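Local coordinates for TnpArep for protein (Escherichia coli, PDB 4ER8) that binds REP DNA hairpins sequence-specifically and catalyses cleavage and recombination of the interspersed mosaic elements in which REP sequences cluster, at residues A[57-62]-A[117-122]; A[48-53]-A[137-142]; A[112-117]-A[148-153]. All coordinates share one frame; numbering follows the deposited sequence.

Contact 1: A[57-62]-A[117-122]; sequences PEHMHC and YINPVK. With NI (nickel (II) ion), chain C.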
loop_
_atom_site.group_PDB
_atom_site.type_symbol
_atom_site.label_atom_id
_atom_site.label_comp_id
_atom_site.label_asym_id
_atom_site.label_seq_id
_atom_site.Cartn_x
_atom_site.Cartn_y
_atom_site.Cartn_z
ATOM N N PRO A 57 -7.555 -7.014 -4.464
ATOM C CA PRO A 57 -8.698 -7.552 -3.740
ATOM C C PRO A 57 -8.287 -8.071 -2.385
ATOM O O PRO A 57 -9.040 -7.907 -1.429
ATOM C CB PRO A 57 -9.174 -8.701 -4.625
ATOM C CG PRO A 57 -8.554 -8.426 -5.988
ATOM C CD PRO A 57 -7.254 -7.773 -5.690
ATOM N N GLU A 58 -7.084 -8.633 -2.278
ATOM C CA GLU A 58 -6.649 -9.255 -1.009
ATOM C C GLU A 58 -5.345 -8.770 -0.356
ATOM O O GLU A 58 -4.857 -9.438 0.550
ATOM C CB GLU A 58 -6.581 -10.784 -1.150
ATOM C CG GLU A 58 -5.948 -11.264 -2.462
ATOM C CD GLU A 58 -4.588 -10.663 -2.710
ATOM O OE1 GLU A 58 -4.459 -9.796 -3.600
ATOM O OE2 GLU A 58 -3.637 -11.050 -2.017
ATOM N N HIS A 59 -4.785 -7.642 -0.788
ATOM C CA HIS A 59 -3.586 -7.060 -0.171
ATOM C C HIS A 59 -3.349 -5.708 -0.792
ATOM O O HIS A 59 -4.001 -5.351 -1.781
ATOM C CB HIS A 59 -2.351 -7.964 -0.367
ATOM C CG HIS A 59 -1.709 -7.890 -1.723
ATOM N ND1 HIS A 59 -2.303 -8.385 -2.868
ATOM C CD2 HIS A 59 -0.482 -7.449 -2.103
ATOM C CE1 HIS A 59 -1.473 -8.236 -3.893
ATOM N NE2 HIS A 59 -0.368 -7.652 -3.457
ATOM N N MET A 60 -2.427 -4.947 -0.231
ATOM C CA MET A 60 -2.159 -3.649 -0.764
ATOM C C MET A 60 -0.704 -3.346 -0.538
ATOM O O MET A 60 -0.082 -3.937 0.355
ATOM C CB MET A 60 -3.077 -2.599 -0.128
ATOM C CG MET A 60 -2.926 -2.310 1.352
ATOM S SD MET A 60 -4.472 -1.551 2.070
ATOM C CE MET A 60 -4.042 -1.498 3.766
ATOM N N HIS A 61 -0.158 -2.455 -1.361
ATOM C CA HIS A 61 1.181 -1.942 -1.211
ATOM C C HIS A 61 1.088 -0.448 -1.225
ATOM O O HIS A 61 0.268 0.102 -1.966
ATOM C CB HIS A 61 2.006 -2.323 -2.411
ATOM C CG HIS A 61 2.067 -3.784 -2.671
ATOM N ND1 HIS A 61 2.903 -4.631 -1.971
ATOM C CD2 HIS A 61 1.423 -4.555 -3.575
ATOM C CE1 HIS A 61 2.751 -5.868 -2.414
ATOM N NE2 HIS A 61 1.870 -5.849 -3.397
ATOM N N CYS A 62 1.929 0.240 -0.467
ATOM C CA CYS A 62 1.884 1.702 -0.564
ATOM C C CYS A 62 3.167 2.416 -0.107
ATOM O O CYS A 62 4.051 1.807 0.484
ATOM C CB CYS A 62 0.672 2.209 0.187
ATOM S SG CYS A 62 0.866 1.962 1.926
ATOM N N TYR A 117 2.239 0.651 -9.098
ATOM C CA TYR A 117 1.290 0.781 -10.195
ATOM C C TYR A 117 1.296 -0.416 -11.150
ATOM O O TYR A 117 0.274 -0.710 -11.762
ATOM C CB TYR A 117 1.437 2.128 -10.953
ATOM C CG TYR A 117 1.232 3.342 -10.049
ATOM C CD1 TYR A 117 2.046 4.485 -10.154
ATOM C CD2 TYR A 117 0.245 3.335 -9.054
ATOM C CE1 TYR A 117 1.863 5.583 -9.287
ATOM C CE2 TYR A 117 0.057 4.419 -8.210
ATOM C CZ TYR A 117 0.870 5.528 -8.316
ATOM O OH TYR A 117 0.658 6.589 -7.447
ATOM N N ILE A 118 2.428 -1.102 -11.276
ATOM C CA ILE A 118 2.504 -2.322 -12.077
ATOM C C ILE A 118 1.855 -3.521 -11.409
ATOM O O ILE A 118 1.546 -4.522 -12.045
ATOM C CB ILE A 118 3.949 -2.681 -12.381
ATOM C CG1 ILE A 118 4.436 -1.854 -13.560
ATOM C CG2 ILE A 118 4.103 -4.135 -12.740
ATOM C CD1 ILE A 118 5.968 -1.685 -13.555
ATOM N N ASN A 119 1.666 -3.432 -10.112
ATOM C CA ASN A 119 1.314 -4.615 -9.372
ATOM C C ASN A 119 0.047 -5.329 -9.906
ATOM O O ASN A 119 0.043 -6.554 -10.099
ATOM C CB ASN A 119 1.170 -4.272 -7.908
ATOM C CG ASN A 119 1.627 -5.357 -7.049
ATOM O OD1 ASN A 119 0.988 -5.688 -6.051
ATOM N ND2 ASN A 119 2.755 -5.953 -7.419
ATOM N N PRO A 120 -1.023 -4.557 -10.170
ATOM C CA PRO A 120 -2.259 -5.240 -10.612
ATOM C C PRO A 120 -1.977 -6.149 -11.792
ATOM O O PRO A 120 -2.689 -7.155 -12.008
ATOM C CB PRO A 120 -3.162 -4.097 -11.010
ATOM C CG PRO A 120 -2.747 -2.972 -10.034
ATOM C CD PRO A 120 -1.235 -3.127 -9.866
ATOM N N VAL A 121 -0.912 -5.825 -12.526
ATOM C CA VAL A 121 -0.580 -6.556 -13.748
ATOM C C VAL A 121 0.244 -7.749 -13.357
ATOM O O VAL A 121 -0.063 -8.850 -13.758
ATOM C CB VAL A 121 0.147 -5.662 -14.794
ATOM C CG1 VAL A 121 0.855 -6.475 -15.884
ATOM C CG2 VAL A 121 -0.816 -4.713 -15.404
ATOM N N LYS A 122 1.279 -7.548 -12.561
ATOM C CA LYS A 122 2.023 -8.694 -12.000
ATOM C C LYS A 122 1.089 -9.748 -11.386
ATOM O O LYS A 122 1.355 -10.919 -11.471
ATOM C CB LYS A 122 3.046 -8.217 -10.948
ATOM C CG LYS A 122 3.787 -9.318 -10.194
ATOM C CD LYS A 122 4.529 -8.776 -8.954
ATOM C CE LYS A 122 5.475 -9.822 -8.353
ATOM N NZ LYS A 122 6.634 -10.236 -9.226
HETATM NI NI NI C . 1.312 -7.304 -4.649
#

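Contact 2: A[48-53]-A[137-142]; sequences FEINAW and FHRDVA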
loop_
_atom_site.group_PDB
_atom_site.type_symbol
_atom_site.label_atom_id
_atom_site.label_comp_id
_atom_site.label_asym_id
_atom_site.label_seq_id
_atom_site.Cartn_x
_atom_site.Cartn_y
_atom_site.Cartn_z
ATOM N N PHE A 48 -0.257 12.260 7.245
ATOM C CA PHE A 48 0.881 11.789 6.431
ATOM C C PHE A 48 0.620 12.058 4.955
ATOM O O PHE A 48 -0.503 12.381 4.582
ATOM C CB PHE A 48 1.206 10.304 6.676
ATOM C CG PHE A 48 0.100 9.356 6.279
ATOM C CD1 PHE A 48 0.143 8.702 5.060
ATOM C CD2 PHE A 48 -0.959 9.095 7.149
ATOM C CE1 PHE A 48 -0.861 7.798 4.713
ATOM C CE2 PHE A 48 -1.952 8.230 6.814
ATOM C CZ PHE A 48 -1.930 7.572 5.589
ATOM N N GLU A 49 1.656 11.917 4.129
ATOM C CA GLU A 49 1.489 12.036 2.690
ATOM C C GLU A 49 1.492 10.651 2.015
ATOM O O GLU A 49 2.439 9.864 2.185
ATOM C CB GLU A 49 2.575 12.945 2.100
ATOM C CG GLU A 49 2.057 13.897 1.002
ATOM C CD GLU A 49 3.095 14.135 -0.104
ATOM O OE1 GLU A 49 2.678 14.324 -1.284
ATOM O OE2 GLU A 49 4.320 14.113 0.197
ATOM N N ILE A 50 0.411 10.354 1.297
ATOM C CA ILE A 50 0.340 9.182 0.456
ATOM C C ILE A 50 1.091 9.455 -0.850
ATOM O O ILE A 50 0.532 10.049 -1.779
ATOM C CB ILE A 50 -1.096 8.802 0.105
ATOM C CG1 ILE A 50 -1.916 8.534 1.372
ATOM C CG2 ILE A 50 -1.100 7.576 -0.805
ATOM C CD1 ILE A 50 -3.378 8.005 1.132
ATOM N N ASN A 51 2.348 9.009 -0.919
ATOM C CA ASN A 51 3.129 9.085 -2.142
ATOM C C ASN A 51 2.492 8.195 -3.210
ATOM O O ASN A 51 2.289 8.643 -4.354
ATOM C CB ASN A 51 4.565 8.677 -1.883
ATOM C CG ASN A 51 5.329 9.710 -1.103
ATOM O OD1 ASN A 51 5.788 10.686 -1.660
ATOM N ND2 ASN A 51 5.488 9.493 0.194
ATOM N N ALA A 52 2.155 6.959 -2.836
ATOM C CA ALA A 52 1.413 6.090 -3.720
ATOM C C ALA A 52 0.711 4.940 -2.998
ATOM O O ALA A 52 1.092 4.570 -1.896
ATOM C CB ALA A 52 2.306 5.558 -4.816
ATOM N N TRP A 53 -0.305 4.365 -3.641
ATOM C CA TRP A 53 -1.000 3.264 -3.029
ATOM C C TRP A 53 -1.726 2.440 -4.102
ATOM O O TRP A 53 -2.310 3.028 -4.996
ATOM C CB TRP A 53 -1.983 3.861 -2.026
ATOM C CG TRP A 53 -2.451 2.995 -0.911
ATOM C CD1 TRP A 53 -2.891 1.698 -0.986
ATOM C CD2 TRP A 53 -2.611 3.399 0.457
ATOM N NE1 TRP A 53 -3.274 1.266 0.273
ATOM C CE2 TRP A 53 -3.130 2.302 1.162
ATOM C CE3 TRP A 53 -2.361 4.594 1.155
ATOM C CZ2 TRP A 53 -3.396 2.361 2.537
ATOM C CZ3 TRP A 53 -2.614 4.649 2.511
ATOM C CH2 TRP A 53 -3.116 3.545 3.195
ATOM N N PHE A 137 -2.861 5.678 -9.268
ATOM C CA PHE A 137 -2.281 5.852 -10.599
ATOM C C PHE A 137 -2.954 6.997 -11.330
ATOM O O PHE A 137 -2.304 7.934 -11.763
ATOM C CB PHE A 137 -2.390 4.585 -11.410
ATOM C CG PHE A 137 -1.834 4.710 -12.794
ATOM C CD1 PHE A 137 -0.451 4.842 -13.002
ATOM C CD2 PHE A 137 -2.675 4.640 -13.903
ATOM C CE1 PHE A 137 0.077 4.918 -14.294
ATOM C CE2 PHE A 137 -2.160 4.732 -15.196
ATOM C CZ PHE A 137 -0.786 4.867 -15.384
ATOM N N HIS A 138 -4.271 6.902 -11.451
ATOM C CA HIS A 138 -5.130 7.996 -11.968
ATOM C C HIS A 138 -4.988 9.337 -11.226
ATOM O O HIS A 138 -4.874 10.359 -11.863
ATOM C CB HIS A 138 -6.566 7.497 -12.033
ATOM C CG HIS A 138 -6.666 6.153 -12.686
ATOM N ND1 HIS A 138 -6.847 5.995 -14.048
ATOM C CD2 HIS A 138 -6.534 4.901 -12.176
ATOM C CE1 HIS A 138 -6.860 4.705 -14.344
ATOM N NE2 HIS A 138 -6.676 4.020 -13.226
ATOM N N ARG A 139 -4.945 9.351 -9.897
ATOM C CA ARG A 139 -4.602 10.601 -9.254
ATOM C C ARG A 139 -3.314 11.156 -9.878
ATOM O O ARG A 139 -3.234 12.360 -10.150
ATOM C CB ARG A 139 -4.443 10.467 -7.742
ATOM C CG ARG A 139 -4.095 11.777 -7.056
ATOM C CD ARG A 139 -3.365 11.591 -5.718
ATOM N NE ARG A 139 -1.943 11.311 -5.940
ATOM C CZ ARG A 139 -1.151 10.613 -5.136
ATOM N NH1 ARG A 139 -1.626 10.072 -4.018
ATOM N NH2 ARG A 139 0.118 10.442 -5.473
ATOM N N ASP A 140 -2.330 10.288 -10.127
ATOM C CA ASP A 140 -1.000 10.718 -10.548
ATOM C C ASP A 140 -0.933 11.104 -12.004
ATOM O O ASP A 140 -0.207 12.039 -12.349
ATOM C CB ASP A 140 0.033 9.643 -10.267
ATOM C CG ASP A 140 0.450 9.601 -8.809
ATOM O OD1 ASP A 140 0.007 10.468 -8.023
ATOM O OD2 ASP A 140 1.237 8.708 -8.445
ATOM N N VAL A 141 -1.676 10.388 -12.853
ATOM C CA VAL A 141 -1.880 10.762 -14.257
ATOM C C VAL A 141 -2.553 12.128 -14.371
ATOM O O VAL A 141 -2.329 12.849 -15.338
ATOM C CB VAL A 141 -2.844 9.784 -14.955
ATOM C CG1 VAL A 141 -3.160 10.218 -16.426
ATOM C CG2 VAL A 141 -2.314 8.340 -14.879
ATOM N N ALA A 142 -3.397 12.455 -13.391
ATOM C CA ALA A 142 -4.148 13.698 -13.366
ATOM C C ALA A 142 -3.300 14.891 -12.916
ATOM O O ALA A 142 -3.656 16.035 -13.199
ATOM C CB ALA A 142 -5.463 13.563 -12.550
#

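Contact 3: A[112-117]-A[148-153]; sequences HVDYIY and IDWAGD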
loop_
_atom_site.group_PDB
_atom_site.type_symbol
_atom_site.label_atom_id
_atom_site.label_comp_id
_atom_site.label_asym_id
_atom_site.label_seq_id
_atom_site.Cartn_x
_atom_site.Cartn_y
_atom_site.Cartn_z
ATOM N N HIS A 112 9.918 1.703 -6.519
ATOM C CA HIS A 112 8.824 1.284 -5.686
ATOM C C HIS A 112 7.517 1.930 -6.118
ATOM O O HIS A 112 6.488 1.285 -5.983
ATOM C CB HIS A 112 9.104 1.495 -4.207
ATOM C CG HIS A 112 10.022 0.478 -3.625
ATOM N ND1 HIS A 112 11.396 0.582 -3.702
ATOM C CD2 HIS A 112 9.769 -0.635 -2.899
ATOM C CE1 HIS A 112 11.947 -0.456 -3.091
ATOM N NE2 HIS A 112 10.983 -1.203 -2.595
ATOM N N VAL A 113 7.518 3.149 -6.663
ATOM C CA VAL A 113 6.220 3.690 -7.119
ATOM C C VAL A 113 5.743 2.856 -8.333
ATOM O O VAL A 113 4.576 2.486 -8.414
ATOM C CB VAL A 113 6.230 5.198 -7.508
ATOM C CG1 VAL A 113 4.916 5.559 -8.146
ATOM C CG2 VAL A 113 6.518 6.167 -6.324
ATOM N N ASP A 114 6.653 2.570 -9.261
ATOM C CA ASP A 114 6.376 1.807 -10.447
ATOM C C ASP A 114 5.824 0.454 -9.989
ATOM O O ASP A 114 4.756 -0.020 -10.466
ATOM C CB ASP A 114 7.674 1.532 -11.219
ATOM C CG ASP A 114 8.264 2.769 -11.928
ATOM O OD1 ASP A 114 7.668 3.878 -12.023
ATOM O OD2 ASP A 114 9.382 2.587 -12.435
ATOM N N TYR A 115 6.557 -0.167 -9.062
ATOM C CA TYR A 115 6.194 -1.464 -8.567
ATOM C C TYR A 115 4.753 -1.414 -8.092
ATOM O O TYR A 115 3.982 -2.371 -8.278
ATOM C CB TYR A 115 7.053 -1.847 -7.385
ATOM C CG TYR A 115 6.779 -3.272 -6.978
ATOM C CD1 TYR A 115 7.587 -4.324 -7.433
ATOM C CD2 TYR A 115 5.704 -3.587 -6.152
ATOM C CE1 TYR A 115 7.351 -5.637 -7.037
ATOM C CE2 TYR A 115 5.461 -4.918 -5.742
ATOM C CZ TYR A 115 6.287 -5.927 -6.196
ATOM O OH TYR A 115 6.011 -7.234 -5.842
ATOM N N ILE A 116 4.390 -0.301 -7.455
ATOM C CA ILE A 116 3.062 -0.225 -6.971
ATOM C C ILE A 116 2.069 -0.255 -8.129
ATOM O O ILE A 116 1.200 -1.131 -8.149
ATOM C CB ILE A 116 2.855 0.953 -6.041
ATOM C CG1 ILE A 116 3.419 0.580 -4.655
ATOM C CG2 ILE A 116 1.360 1.291 -5.994
ATOM C CD1 ILE A 116 3.920 1.710 -3.839
ATOM N N TYR A 117 2.239 0.651 -9.098
ATOM C CA TYR A 117 1.290 0.781 -10.195
ATOM C C TYR A 117 1.296 -0.416 -11.150
ATOM O O TYR A 117 0.274 -0.710 -11.762
ATOM C CB TYR A 117 1.437 2.128 -10.953
ATOM C CG TYR A 117 1.232 3.342 -10.049
ATOM C CD1 TYR A 117 2.046 4.485 -10.154
ATOM C CD2 TYR A 117 0.245 3.335 -9.054
ATOM C CE1 TYR A 117 1.863 5.583 -9.287
ATOM C CE2 TYR A 117 0.057 4.419 -8.210
ATOM C CZ TYR A 117 0.870 5.528 -8.316
ATOM O OH TYR A 117 0.658 6.589 -7.447
ATOM N N ILE A 148 -1.149 8.157 -18.951
ATOM C CA ILE A 148 -2.216 7.201 -18.780
ATOM C C ILE A 148 -1.858 5.845 -19.398
ATOM O O ILE A 148 -2.220 4.817 -18.853
ATOM C CB ILE A 148 -3.556 7.823 -19.334
ATOM C CG1 ILE A 148 -4.786 7.298 -18.574
ATOM C CG2 ILE A 148 -3.677 7.737 -20.894
ATOM C CD1 ILE A 148 -5.364 6.036 -19.174
ATOM N N ASP A 149 -1.101 5.833 -20.496
ATOM C CA ASP A 149 -0.778 4.566 -21.196
ATOM C C ASP A 149 0.523 3.912 -20.735
ATOM O O ASP A 149 0.998 2.947 -21.350
ATOM C CB ASP A 149 -0.775 4.713 -22.733
ATOM C CG ASP A 149 0.237 5.753 -23.244
ATOM O OD1 ASP A 149 0.525 5.694 -24.460
ATOM O OD2 ASP A 149 0.743 6.620 -22.460
ATOM N N TRP A 150 1.076 4.433 -19.647
ATOM C CA TRP A 150 2.266 3.876 -19.037
ATOM C C TRP A 150 2.278 2.345 -18.917
ATOM O O TRP A 150 1.263 1.675 -18.625
ATOM C CB TRP A 150 2.492 4.525 -17.682
ATOM C CG TRP A 150 3.808 4.208 -17.041
ATOM C CD1 TRP A 150 5.024 4.773 -17.313
ATOM C CD2 TRP A 150 4.037 3.242 -16.021
ATOM N NE1 TRP A 150 5.995 4.215 -16.520
ATOM C CE2 TRP A 150 5.413 3.276 -15.714
ATOM C CE3 TRP A 150 3.209 2.355 -15.327
ATOM C CZ2 TRP A 150 5.974 2.457 -14.750
ATOM C CZ3 TRP A 150 3.760 1.546 -14.382
ATOM C CH2 TRP A 150 5.136 1.592 -14.098
ATOM N N ALA A 151 3.458 1.804 -19.194
ATOM C CA ALA A 151 3.724 0.412 -18.970
ATOM C C ALA A 151 5.108 0.360 -18.340
ATOM O O ALA A 151 5.816 1.377 -18.331
ATOM C CB ALA A 151 3.662 -0.368 -20.275
ATOM N N GLY A 152 5.483 -0.811 -17.801
ATOM C CA GLY A 152 6.796 -1.007 -17.178
ATOM C C GLY A 152 7.072 -2.460 -16.929
ATOM O O GLY A 152 6.146 -3.255 -16.874
ATOM N N ASP A 153 8.345 -2.816 -16.790
ATOM C CA ASP A 153 8.719 -4.211 -16.550
ATOM C C ASP A 153 8.092 -4.718 -15.244
ATOM O O ASP A 153 8.153 -4.042 -14.226
ATOM C CB ASP A 153 10.247 -4.363 -16.434
ATOM C CG ASP A 153 11.007 -3.775 -17.606
ATOM O OD1 ASP A 153 10.547 -3.919 -18.789
ATOM O OD2 ASP A 153 12.090 -3.170 -17.324
#

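Contact 1: A[57-62]-A[117-122]
His59, His61 and Asn119 meet through a nickel ion instead of by direct bonding. The two imidazoles bind it through NE2, His59 NE2 at 2.1 Å and His61 NE2 at 2.0 Å, and the amide oxygen Asn119 OD1 reaches it at 2.2 Å. The histidines sit on one face of strand 59-62, with Met60 pointing to the other side, while Asn119 comes from the helix across the metal. The two histidines take different first torsions. His59 has CG lodged between the backbone N and the carbonyl carbon (chi1 78°), whereas His61 has CG opposite the carbonyl carbon (chi1 -57°); this pair of choices brings both NE2 atoms to one ion. The Asn119 amide plane stands nearly perpendicular to the His61 ring (83° apart). On the far side of each ring from the metal, a second-shell bond at ND1 fixes the rotation of the imidazole. His59 ND1 donates in its ring plane to Glu58 OE1 at 2.7 Å, meeting the syn side of the carboxylate, and Glu58 is also salt-bridged to Arg162. His61 ND1 is hydrogen-bonded to Thr17 OG1. His123 and Glu161 complete the nickel site. A His-hydrophobic-His strand facing a metal-binding helix is the signature of the HUH nuclease superfamily, which takes in the REP-associated transposases.

Contact 2: A[48-53]-A[137-142]
The axes of strand 49-53, whose Ile50 and Asn51 face Arg139 through their carbonyls, and helix 137-142 approach to 9.1 Å, their N-to-C directions 122° apart. The strand is irregular here: Asn51 and Ala52 both face Ile63 of the next strand, a classic beta bulge, and the carbonyl oxygens of the successive residues Ile50 and Asn51 are both offered to the helix. Arg139 takes them both. Its side chain runs out with CG opposite the backbone N, then bends at chi3 (80°), which turns the guanidinium toward the two carbonyl oxygens. NH1 of Arg139 donates to Ile50 O at 3.1 Å, a somewhat bent bond with the oxygen tilted from the guanidinium plane. NH2 of Arg139 gives the straighter bond, 3.0 Å to Asn51 O (158° at the hydrogen); this oxygen lies near the guanidinium plane, although the donor stands above the carbonyl plane. The methyl CG2 of Ile50 comes to 4.1 Å from Arg139 NH1. Asp140, the next residue along the helix, also grips the guanidinium, its OD1 lying by NE and NH2: Asp140 OD1 forms a salt bridge with Arg139 NH2 at 2.6 Å, and its hydrogen bonds to NE and NH2 are weak. NH2 is thus shared between a backbone oxygen and a carboxylate. The second carboxylate oxygen, Asp140 OD2, is probably hydrogen-bonded to Tyr117 OH of helix 106-122. The amide of Asn51 is hydrogen-bonded to Thr65 and Tyr109. Arg139 thus ties the short helix to strand 49-55, an outermost strand of the antiparallel sheet, beside helix 106-122, while Ile50 and Trp53 pack on Ile39 of helix 32-45.

Contact 3: A[112-117]-A[148-153]
Trp150 lays the benzo end of its indole against Asp114 and Tyr117, fastening the loop that follows helix 137-142 to helix 106-122, the helix that lends Asn119 to the metal site of this HUH domain. Van der Waals contact carries the pairing. The atoms CZ2, CH2 and CZ3 of Trp150 do the touching. CH2 of Trp150 lies 3.8 Å from the methylene CB of Asp114, and CZ3 of Trp150 is 4.2 Å from CB of Tyr117, one helical turn further on. The indole reaches the helix because its CG stands opposite the backbone N (chi1 -170°), which extends the ring from the loop. Polar atoms meet the ring only by proximity: OD1 of Asp114 stands 3.5 Å from Trp150 CZ2, approaching obliquely, and the carboxylate and ring planes lie 43° apart. The hydrogen-bonding partner of this oxygen is Tyr146 OH. Since Tyr146 also meets Trp150 edge-to-face, the carboxylate, phenol and indole form one small cluster. With an alanine in place of Asp114, Tyr146 OH would probably lose this carboxylate partner and a gap would be likely to open beside CZ2 of the indole. Tyr117 offers the indole its CB alone, for its phenol leads away to a hydrogen bond with Thr136. Further aliphatic cover for Trp150 comes from Ile118 on the same helix and from Val129. The indole lies alongside its own extended loop: CA of Gly152 sits above one face of the Trp150 ring, 4.2 Å from its plane and displaced toward the rim.

In the fold
Tyr117 of helix 106-122 lies in a segment of both contacts 1 and 3, though it touches the partner segment only in contact 3, and its hydroxyl is probably hydrogen-bonded to Asp140 of contact 2. Contacts 1 and 2 use neighbouring strands of one sheet, 59-65 and 49-55, and their centres are about 14 Å apart. Contact 3 lies about 11 Å from contact 1 and 12 Å from contact 2, centre to centre; Ile118 CD1 packs on Trp150 CH2 at 3.4 Å. Contact 1 holds the nickel, and the side chain of Tyr117 is about 11 Å from it. The nearest atoms of contacts 1 and 3 approach the bound DNA to about 7 Å, those of contact 2 to about 12 Å.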